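Local coordinates for protein ATP-dependent Clp endopeptidase (PDB 3FES) that probably serves as the amino-terminal domain of a ClpC-type ATP-dependent chaperone, the unfoldase partner of a Clp protease, at residues L40-E45 against F57-L62. Residues are numbered along the deposited sequence; the frame is centred on the assembly and turned at random.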
ATOM      1  N   LEU A  40      -2.290   3.691  -1.317  1.00 22.22           N
ATOM      2  CA  LEU A  40      -3.446   2.915  -1.786  1.00 22.88           C
ATOM      3  C   LEU A  40      -4.762   3.516  -1.290  1.00 23.46           C
ATOM      4  O   LEU A  40      -5.722   3.595  -2.057  1.00 23.27           O
ATOM      5  CB  LEU A  40      -3.354   1.426  -1.389  1.00 23.15           C
ATOM      6  CG  LEU A  40      -2.177   0.617  -2.024  1.00 23.63           C
ATOM      7  CD1 LEU A  40      -1.981  -0.697  -1.223  1.00 25.14           C
ATOM      8  CD2 LEU A  40      -2.494   0.374  -3.534  1.00 21.50           C
ATOM      9  N   LEU A  41      -4.795   3.918  -0.018  1.00 24.61           N
ATOM     10  CA  LEU A  41      -6.003   4.544   0.542  1.00 25.99           C
ATOM     11  C   LEU A  41      -6.285   5.884  -0.127  1.00 25.56           C
ATOM     12  O   LEU A  41      -7.420   6.157  -0.568  1.00 25.94           O
ATOM     13  CB  LEU A  41      -5.893   4.703   2.065  1.00 25.72           C
ATOM     14  CG  LEU A  41      -7.222   5.151   2.727  1.00 27.78           C
ATOM     15  CD1 LEU A  41      -8.474   4.422   2.197  1.00 30.24           C
ATOM     16  CD2 LEU A  41      -7.142   4.939   4.198  1.00 30.03           C
ATOM     17  N   ARG A  42      -5.257   6.709  -0.216  0.60 25.76           N
ATOM     18  CA  ARG A  42      -5.398   8.041  -0.793  0.60 25.72           C
ATOM     19  C   ARG A  42      -5.828   7.993  -2.260  0.60 25.78           C
ATOM     20  O   ARG A  42      -6.455   8.938  -2.755  0.60 25.30           O
ATOM     21  CB  ARG A  42      -4.090   8.817  -0.635  0.60 26.03           C
ATOM     22  CG  ARG A  42      -3.825   9.287   0.791  0.60 27.80           C
ATOM     23  CD  ARG A  42      -2.526  10.085   0.878  0.60 26.08           C
ATOM     24  NE  ARG A  42      -2.680  11.352   0.166  0.60 26.32           N
ATOM     25  CZ  ARG A  42      -1.703  12.006  -0.446  0.60 26.36           C
ATOM     26  NH1 ARG A  42      -0.443  11.523  -0.450  0.60 24.77           N
ATOM     27  NH2 ARG A  42      -2.002  13.156  -1.061  0.60 26.77           N
ATOM     28  N   GLU A  43      -5.493   6.903  -2.956  1.00 25.21           N
ATOM     29  CA  GLU A  43      -5.830   6.784  -4.377  1.00 26.30           C
ATOM     30  C   GLU A  43      -7.357   6.759  -4.592  1.00 26.83           C
ATOM     31  O   GLU A  43      -7.836   7.178  -5.645  1.00 27.31           O
ATOM     32  CB  GLU A  43      -5.081   5.630  -5.056  1.00 25.75           C
ATOM     33  CG  GLU A  43      -5.355   5.500  -6.574  1.00 25.18           C
ATOM     34  CD  GLU A  43      -6.649   4.749  -6.901  1.00 29.00           C
ATOM     35  OE1 GLU A  43      -7.036   3.844  -6.126  1.00 29.62           O
ATOM     36  OE2 GLU A  43      -7.269   5.049  -7.949  1.00 28.19           O
ATOM     37  N   GLU A  44      -8.093   6.318  -3.571  1.00 27.54           N
ATOM     38  CA  GLU A  44      -9.562   6.460  -3.472  1.00 29.46           C
ATOM     39  C   GLU A  44     -10.416   5.536  -4.351  1.00 29.45           C
ATOM     40  O   GLU A  44     -11.378   4.937  -3.854  1.00 30.37           O
ATOM     41  CB  GLU A  44     -10.029   7.913  -3.655  1.00 30.32           C
ATOM     42  CG  GLU A  44      -9.781   8.807  -2.449  1.00 34.52           C
ATOM     43  CD  GLU A  44     -10.418  10.190  -2.576  1.00 40.83           C
ATOM     44  OE1 GLU A  44      -9.837  11.157  -2.046  1.00 43.94           O
ATOM     45  OE2 GLU A  44     -11.493  10.323  -3.201  1.00 42.19           O
ATOM     46  N   GLU A  45     -10.089   5.434  -5.634  1.00 29.18           N
ATOM     47  CA  GLU A  45     -10.941   4.745  -6.618  1.00 29.14           C
ATOM     48  C   GLU A  45     -10.769   3.223  -6.722  1.00 28.76           C
ATOM     49  O   GLU A  45     -11.707   2.508  -7.074  1.00 27.81           O
ATOM     50  CB  GLU A  45     -10.683   5.340  -7.994  1.00 29.64           C
ATOM     51  CG  GLU A  45     -10.990   6.814  -8.082  1.00 31.73           C
ATOM     52  CD  GLU A  45     -10.889   7.326  -9.498  1.00 33.99           C
ATOM     53  OE1 GLU A  45     -10.115   6.762 -10.315  1.00 37.02           O
ATOM     54  OE2 GLU A  45     -11.589   8.296  -9.813  1.00 38.30           O
ATOM     55  N   PHE A  57     -10.455   2.051   7.845  1.00 32.39           N
ATOM     56  CA  PHE A  57      -9.387   3.048   7.855  1.00 32.81           C
ATOM     57  C   PHE A  57      -9.771   4.354   7.184  1.00 33.39           C
ATOM     58  O   PHE A  57     -10.525   4.367   6.195  1.00 33.56           O
ATOM     59  CB  PHE A  57      -8.154   2.533   7.140  1.00 32.64           C
ATOM     60  CG  PHE A  57      -7.529   1.355   7.800  1.00 33.70           C
ATOM     61  CD1 PHE A  57      -7.644   0.089   7.233  1.00 34.74           C
ATOM     62  CD2 PHE A  57      -6.861   1.501   9.010  1.00 34.88           C
ATOM     63  CE1 PHE A  57      -7.062  -1.004   7.854  1.00 35.26           C
ATOM     64  CE2 PHE A  57      -6.279   0.401   9.651  1.00 32.56           C
ATOM     65  CZ  PHE A  57      -6.391  -0.835   9.093  1.00 35.26           C
ATOM     66  N   THR A  58      -9.200   5.441   7.690  1.00 32.82           N
ATOM     67  CA  THR A  58      -9.250   6.738   7.012  1.00 33.27           C
ATOM     68  C   THR A  58      -7.822   7.166   6.755  1.00 33.28           C
ATOM     69  O   THR A  58      -6.897   6.627   7.371  1.00 32.07           O
ATOM     70  CB  THR A  58      -9.876   7.826   7.909  1.00 33.50           C
ATOM     71  OG1 THR A  58      -9.209   7.814   9.173  1.00 34.54           O
ATOM     72  CG2 THR A  58     -11.371   7.566   8.124  1.00 33.61           C
ATOM     73  N   GLU A  59      -7.626   8.141   5.871  1.00 33.76           N
ATOM     74  CA  GLU A  59      -6.295   8.690   5.681  1.00 35.48           C
ATOM     75  C   GLU A  59      -5.709   9.272   6.978  1.00 35.27           C
ATOM     76  O   GLU A  59      -4.527   9.059   7.283  1.00 35.24           O
ATOM     77  CB  GLU A  59      -6.321   9.792   4.631  1.00 36.42           C
ATOM     78  CG  GLU A  59      -6.974   9.422   3.350  1.00 39.31           C
ATOM     79  CD  GLU A  59      -6.840  10.543   2.352  1.00 45.12           C
ATOM     80  OE1 GLU A  59      -6.107  11.514   2.669  1.00 47.24           O
ATOM     81  OE2 GLU A  59      -7.455  10.452   1.259  1.00 47.62           O
ATOM     82  N   ALA A  60      -6.534  10.009   7.733  1.00 34.89           N
ATOM     83  CA  ALA A  60      -6.105  10.622   8.987  1.00 34.35           C
ATOM     84  C   ALA A  60      -5.644   9.581   9.998  1.00 34.30           C
ATOM     85  O   ALA A  60      -4.611   9.766  10.641  1.00 35.38           O
ATOM     86  CB  ALA A  60      -7.222  11.513   9.584  1.00 34.33           C
ATOM     87  N   TYR A  61      -6.374   8.476  10.119  1.00 33.10           N
ATOM     88  CA  TYR A  61      -5.962   7.415  11.045  1.00 32.72           C
ATOM     89  C   TYR A  61      -4.602   6.821  10.663  1.00 32.68           C
ATOM     90  O   TYR A  61      -3.697   6.722  11.495  1.00 32.86           O
ATOM     91  CB  TYR A  61      -7.003   6.306  11.133  1.00 32.81           C
ATOM     92  CG  TYR A  61      -6.542   5.121  11.949  1.00 33.21           C
ATOM     93  CD1 TYR A  61      -6.780   5.057  13.324  1.00 34.51           C
ATOM     94  CD2 TYR A  61      -5.847   4.071  11.356  1.00 34.61           C
ATOM     95  CE1 TYR A  61      -6.346   3.961  14.084  1.00 35.79           C
ATOM     96  CE2 TYR A  61      -5.407   2.967  12.104  1.00 33.70           C
ATOM     97  CZ  TYR A  61      -5.657   2.919  13.456  1.00 35.58           C
ATOM     98  OH  TYR A  61      -5.225   1.832  14.187  1.00 35.01           O
ATOM     99  N   LEU A  62      -4.461   6.423   9.405  1.00 32.84           N
ATOM    100  CA  LEU A  62      -3.198   5.819   8.950  1.00 32.93           C
ATOM    101  C   LEU A  62      -1.994   6.727   9.132  1.00 32.65           C
ATOM    102  O   LEU A  62      -0.958   6.311   9.657  1.00 31.98           O
ATOM    103  CB  LEU A  62      -3.302   5.415   7.484  1.00 32.91           C
ATOM    104  CG  LEU A  62      -4.127   4.189   7.130  1.00 35.99           C
ATOM    105  CD1 LEU A  62      -3.905   3.930   5.615  1.00 36.21           C
ATOM    106  CD2 LEU A  62      -3.683   2.983   7.962  1.00 35.04           C
TER
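R42, in the last turn of helix 33-43, and E59, in the first turn of helix 59-70, bring their backbones closest, with CA atoms 6.6 Å apart. In the mostly helical Clp amino-terminal fold, this joins the end of one helix to the start of another, with helix 47-55 between them. L41 has its CG anti to the backbone N (chi1 -171°), and its CD2 methyl lies 3.5 Å from the carbonyl carbon of T58, just where helix 59-70 begins. The same methyl meets L62 CD1 at 3.7 Å and F57 CB at 3.9 Å, while L52 of helix 47-55 also touches L41 and F57. T58 is the N-cap: its OG1 accepts from Y61 N at 3.1 Å, which secures the first turn that L41 packs against. On the more exposed side, E59 crosses R42 at about a right angle and lays its carboxylate against the aliphatic part of the arginine; E59 CD lies 3.6 Å from R42 CG. In the conformer described, the R42 guanidinium turns to helix 10-25, where NH2 forms a salt bridge with E21 and NH1 hydrogen-bonds S22 OG; its NE is 4.2 Å from E59 OE1, beyond salt-bridge range. E59 OE2 sits 4.1 Å from the like-charged E44 OE1.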